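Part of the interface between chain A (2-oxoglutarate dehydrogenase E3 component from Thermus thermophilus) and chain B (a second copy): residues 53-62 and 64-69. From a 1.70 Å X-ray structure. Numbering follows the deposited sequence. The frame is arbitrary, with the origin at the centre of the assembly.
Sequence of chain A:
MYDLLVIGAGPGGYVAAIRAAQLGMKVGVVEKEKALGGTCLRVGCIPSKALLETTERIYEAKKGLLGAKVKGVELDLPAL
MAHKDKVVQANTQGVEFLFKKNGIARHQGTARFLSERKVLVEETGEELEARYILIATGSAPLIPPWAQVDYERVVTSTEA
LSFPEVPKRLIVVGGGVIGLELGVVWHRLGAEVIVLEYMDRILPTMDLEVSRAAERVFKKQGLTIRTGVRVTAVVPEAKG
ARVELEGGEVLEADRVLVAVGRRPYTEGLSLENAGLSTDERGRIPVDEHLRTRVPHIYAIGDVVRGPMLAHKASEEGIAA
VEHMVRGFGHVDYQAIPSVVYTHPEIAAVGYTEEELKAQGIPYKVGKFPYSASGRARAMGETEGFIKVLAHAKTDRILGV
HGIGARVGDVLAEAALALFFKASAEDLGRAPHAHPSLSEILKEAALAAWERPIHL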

ATOM      1  N   GLU A  53      -9.545   9.508   7.084  1.00 14.65           N
ATOM      2  CA  GLU A  53      -9.239   9.620   5.657  1.00 15.54           C
ATOM      3  C   GLU A  53      -9.689  10.973   5.120  1.00 15.55           C
ATOM      4  O   GLU A  53      -8.955  11.619   4.380  1.00 15.90           O
ATOM      5  CB  GLU A  53      -9.903   8.496   4.861  1.00 16.01           C
ATOM      6  CG  GLU A  53      -9.274   7.129   5.091  1.00 17.70           C
ATOM      7  CD  GLU A  53      -7.964   6.945   4.351  1.00 19.47           C
ATOM      8  OE1 GLU A  53      -7.448   5.817   4.327  1.00 19.17           O
ATOM      9  OE2 GLU A  53      -7.445   7.918   3.773  1.00 22.30           O
ATOM     10  N   THR A  54     -10.893  11.391   5.499  1.00 15.46           N
ATOM     11  CA  THR A  54     -11.477  12.634   5.000  1.00 15.55           C
ATOM     12  C   THR A  54     -10.806  13.863   5.588  1.00 15.63           C
ATOM     13  O   THR A  54     -10.541  14.814   4.865  1.00 15.28           O
ATOM     14  CB  THR A  54     -13.005  12.693   5.251  1.00 15.75           C
ATOM     15  OG1 THR A  54     -13.312  12.332   6.606  1.00 15.87           O
ATOM     16  CG2 THR A  54     -13.734  11.671   4.393  1.00 15.51           C
ATOM     17  N   THR A  55     -10.527  13.852   6.891  1.00 15.84           N
ATOM     18  CA  THR A  55      -9.874  15.008   7.512  1.00 15.65           C
ATOM     19  C   THR A  55      -8.454  15.134   7.012  1.00 15.99           C
ATOM     20  O   THR A  55      -7.934  16.235   6.921  1.00 15.58           O
ATOM     21  CB  THR A  55      -9.876  14.957   9.055  1.00 15.79           C
ATOM     22  OG1 THR A  55      -9.348  13.708   9.519  1.00 15.08           O
ATOM     23  CG2 THR A  55     -11.294  15.043   9.599  1.00 15.29           C
ATOM     24  N   GLU A  56      -7.823  14.012   6.681  1.00 16.42           N
ATOM     25  CA  GLU A  56      -6.460  14.059   6.175  1.00 17.46           C
ATOM     26  C   GLU A  56      -6.401  14.868   4.875  1.00 17.23           C
ATOM     27  O   GLU A  56      -5.507  15.688   4.705  1.00 17.20           O
ATOM     28  CB  GLU A  56      -5.901  12.656   5.942  1.00 18.37           C
ATOM     29  CG  GLU A  56      -4.392  12.630   5.765  1.00 20.88           C
ATOM     30  CD  GLU A  56      -3.965  12.256   4.366  1.00 25.96           C
ATOM     31  OE1 GLU A  56      -3.183  11.288   4.220  1.00 29.11           O
ATOM     32  OE2 GLU A  56      -4.407  12.929   3.409  1.00 28.90           O
ATOM     33  N   ARG A  57      -7.351  14.627   3.974  1.00 17.45           N
ATOM     34  CA  ARG A  57      -7.422  15.360   2.700  1.00 17.64           C
ATOM     35  C   ARG A  57      -7.671  16.842   2.952  1.00 17.15           C
ATOM     36  O   ARG A  57      -7.044  17.703   2.337  1.00 16.80           O
ATOM     37  CB  ARG A  57      -8.546  14.807   1.814  1.00 18.22           C
ATOM     38  CG  ARG A  57      -8.105  13.768   0.817  1.00 21.59           C
ATOM     39  CD  ARG A  57      -7.786  12.443   1.425  1.00 24.99           C
ATOM     40  NE  ARG A  57      -6.414  11.997   1.159  1.00 28.31           N
ATOM     41  CZ  ARG A  57      -5.842  10.947   1.754  1.00 29.57           C
ATOM     42  NH1 ARG A  57      -4.591  10.617   1.449  1.00 29.31           N
ATOM     43  NH2 ARG A  57      -6.504  10.231   2.672  1.00 29.50           N
ATOM     44  N   ILE A  58      -8.601  17.122   3.854  1.00 16.94           N
ATOM     45  CA  ILE A  58      -8.932  18.494   4.235  1.00 17.11           C
ATOM     46  C   ILE A  58      -7.696  19.204   4.790  1.00 17.63           C
ATOM     47  O   ILE A  58      -7.380  20.323   4.377  1.00 17.61           O
ATOM     48  CB  ILE A  58     -10.096  18.489   5.255  1.00 17.03           C
ATOM     49  CG1 ILE A  58     -11.395  18.137   4.543  1.00 16.84           C
ATOM     50  CG2 ILE A  58     -10.241  19.844   5.968  1.00 16.92           C
ATOM     51  CD1 ILE A  58     -12.489  17.667   5.458  1.00 16.80           C
ATOM     52  N   TYR A  59      -6.986  18.534   5.693  1.00 18.12           N
ATOM     53  CA  TYR A  59      -5.840  19.117   6.373  1.00 19.21           C
ATOM     54  C   TYR A  59      -4.745  19.459   5.371  1.00 19.63           C
ATOM     55  O   TYR A  59      -4.172  20.544   5.439  1.00 19.78           O
ATOM     56  CB  TYR A  59      -5.295  18.155   7.431  1.00 19.53           C
ATOM     57  CG  TYR A  59      -4.281  18.756   8.388  1.00 21.54           C
ATOM     58  CD1 TYR A  59      -4.573  19.904   9.123  1.00 23.85           C
ATOM     59  CD2 TYR A  59      -3.035  18.162   8.570  1.00 24.68           C
ATOM     60  CE1 TYR A  59      -3.643  20.456  10.009  1.00 25.45           C
ATOM     61  CE2 TYR A  59      -2.101  18.698   9.458  1.00 26.33           C
ATOM     62  CZ  TYR A  59      -2.412  19.845  10.174  1.00 27.15           C
ATOM     63  OH  TYR A  59      -1.494  20.385  11.053  1.00 30.81           O
ATOM     64  N   GLU A  60      -4.469  18.550   4.435  1.00 20.41           N
ATOM     65  CA  GLU A  60      -3.404  18.778   3.449  1.00 21.00           C
ATOM     66  C   GLU A  60      -3.740  19.957   2.534  1.00 20.91           C
ATOM     67  O   GLU A  60      -2.861  20.746   2.206  1.00 21.16           O
ATOM     68  CB  GLU A  60      -3.129  17.528   2.597  1.00 21.58           C
ATOM     69  CG  GLU A  60      -2.476  16.362   3.337  1.00 23.93           C
ATOM     70  CD  GLU A  60      -1.104  16.684   3.906  1.00 26.85           C
ATOM     71  OE1 GLU A  60      -0.816  16.249   5.042  1.00 30.04           O
ATOM     72  OE2 GLU A  60      -0.312  17.371   3.226  1.00 29.38           O
ATOM     73  N   ALA A  61      -5.003  20.070   2.134  1.00 21.28           N
ATOM     74  CA  ALA A  61      -5.451  21.179   1.287  1.00 21.62           C
ATOM     75  C   ALA A  61      -5.350  22.517   2.037  1.00 22.20           C
ATOM     76  O   ALA A  61      -5.034  23.546   1.440  1.00 22.48           O
ATOM     77  CB  ALA A  61      -6.871  20.942   0.795  1.00 21.42           C
ATOM     78  N   LYS A  62      -5.590  22.491   3.345  1.00 22.94           N
ATOM     79  CA  LYS A  62      -5.463  23.690   4.180  1.00 23.54           C
ATOM     80  C   LYS A  62      -4.006  24.140   4.318  1.00 24.23           C
ATOM     81  O   LYS A  62      -3.717  25.336   4.305  1.00 24.39           O
ATOM     82  CB  LYS A  62      -6.067  23.452   5.568  1.00 23.68           C
ATOM     83  CG  LYS A  62      -7.577  23.467   5.576  1.00 24.33           C
ATOM     84  CD  LYS A  62      -8.123  22.992   6.910  1.00 25.29           C
ATOM     85  CE  LYS A  62      -9.621  23.257   7.023  1.00 26.42           C
ATOM     86  NZ  LYS A  62      -9.916  24.707   7.191  1.00 27.27           N
TER
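Chain B, residues 64-69: GLLGAK

Residues 53-62 of chain A are one run of helix. Chain B lies on it as a loop, B:Gly64 to B:Gly67, that enters a strand at B:Ala68. A type II turn from B:Leu65 to B:Ala68 folds the loop, closed by a weak hydrogen bond from B:Ala68 N to B:Leu65 O (3.2 Å). B:Gly67 takes positive phi, which favours glycine.

A:Thr54 faces the turn. Its CG2 is 3.9 Å from B:Leu66 CB, and the two CA atoms are 6.1 Å apart. No direct hydrogen bond joins the stretches, but one water donates to both A:Thr54 O and B:Leu66 O, at 2.8 Å each. A:Arg57 turns its guanidinium away from chain B: NH2 pairs with A:Glu53 OE2 at 2.7 Å. Its backbone still takes part, with A:Arg57 O 3.7 Å from B:Leu65 CD1.

A:Ile58 touches four residues of chain B. Its CD1 lies 3.5 Å from B:Leu66 O and 3.6 Å from B:Gly67 O. Its CG1 packs on B:Ala68 CB at 3.9 Å, and its CA is 4.2 Å from B:Leu65 CD1. One turn of helix after A:Arg57, A:Ala61 CB meets B:Leu65 CD1 at 3.8 Å. B:Leu65 thus rests against A:Arg57, A:Ile58 and A:Ala61. The contact is mainly apolar and buries 282 Å², both sides summed.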

ATOM      1  N   GLY B  64     -13.831  18.468  -5.393  1.00 19.87           N
ATOM      2  CA  GLY B  64     -14.483  18.567  -4.096  1.00 19.76           C
ATOM      3  C   GLY B  64     -13.904  17.564  -3.121  1.00 19.17           C
ATOM      4  O   GLY B  64     -13.522  16.461  -3.516  1.00 19.33           O
ATOM      5  N   LEU B  65     -13.803  17.960  -1.853  1.00 18.51           N
ATOM      6  CA  LEU B  65     -13.350  17.070  -0.787  1.00 17.96           C
ATOM      7  C   LEU B  65     -14.522  16.742   0.124  1.00 17.55           C
ATOM      8  O   LEU B  65     -15.270  17.625   0.513  1.00 17.03           O
ATOM      9  CB  LEU B  65     -12.237  17.724   0.033  1.00 17.59           C
ATOM     10  CG  LEU B  65     -10.970  18.122  -0.726  1.00 17.67           C
ATOM     11  CD1 LEU B  65      -9.955  18.732   0.216  1.00 18.10           C
ATOM     12  CD2 LEU B  65     -10.385  16.903  -1.451  1.00 17.87           C
ATOM     13  N   LEU B  66     -14.671  15.471   0.473  1.00 16.97           N
ATOM     14  CA  LEU B  66     -15.736  15.048   1.379  1.00 16.83           C
ATOM     15  C   LEU B  66     -15.606  15.785   2.714  1.00 16.82           C
ATOM     16  O   LEU B  66     -14.518  15.873   3.275  1.00 16.44           O
ATOM     17  CB  LEU B  66     -15.664  13.540   1.618  1.00 16.90           C
ATOM     18  CG  LEU B  66     -16.172  12.642   0.494  1.00 16.80           C
ATOM     19  CD1 LEU B  66     -15.643  11.218   0.691  1.00 18.02           C
ATOM     20  CD2 LEU B  66     -17.691  12.639   0.438  1.00 17.75           C
ATOM     21  N   GLY B  67     -16.722  16.294   3.229  1.00 17.33           N
ATOM     22  CA  GLY B  67     -16.728  17.012   4.490  1.00 17.63           C
ATOM     23  C   GLY B  67     -16.181  18.427   4.420  1.00 17.82           C
ATOM     24  O   GLY B  67     -15.806  18.999   5.441  1.00 17.47           O
ATOM     25  N   ALA B  68     -16.121  18.998   3.223  1.00 18.01           N
ATOM     26  CA  ALA B  68     -15.652  20.375   3.082  1.00 18.17           C
ATOM     27  C   ALA B  68     -16.299  21.103   1.912  1.00 18.58           C
ATOM     28  O   ALA B  68     -16.824  20.492   0.977  1.00 18.24           O
ATOM     29  CB  ALA B  68     -14.130  20.414   2.957  1.00 17.94           C
ATOM     30  N   LYS B  69     -16.284  22.429   2.002  1.00 19.02           N
ATOM     31  CA  LYS B  69     -16.594  23.291   0.879  1.00 19.26           C
ATOM     32  C   LYS B  69     -15.283  23.903   0.428  1.00 19.10           C
ATOM     33  O   LYS B  69     -14.654  24.652   1.161  1.00 19.01           O
ATOM     34  CB  LYS B  69     -17.576  24.382   1.289  1.00 19.41           C
ATOM     35  CG  LYS B  69     -18.925  23.846   1.703  1.00 20.56           C
ATOM     36  CD  LYS B  69     -19.886  24.972   2.049  1.00 23.57           C
ATOM     37  CE  LYS B  69     -21.157  24.442   2.698  1.00 24.65           C
ATOM     38  NZ  LYS B  69     -22.039  25.551   3.162  1.00 27.10           N
TER
HETATM   39  O   HOH W   1     -12.008  15.029   2.496  1.00 13.81           O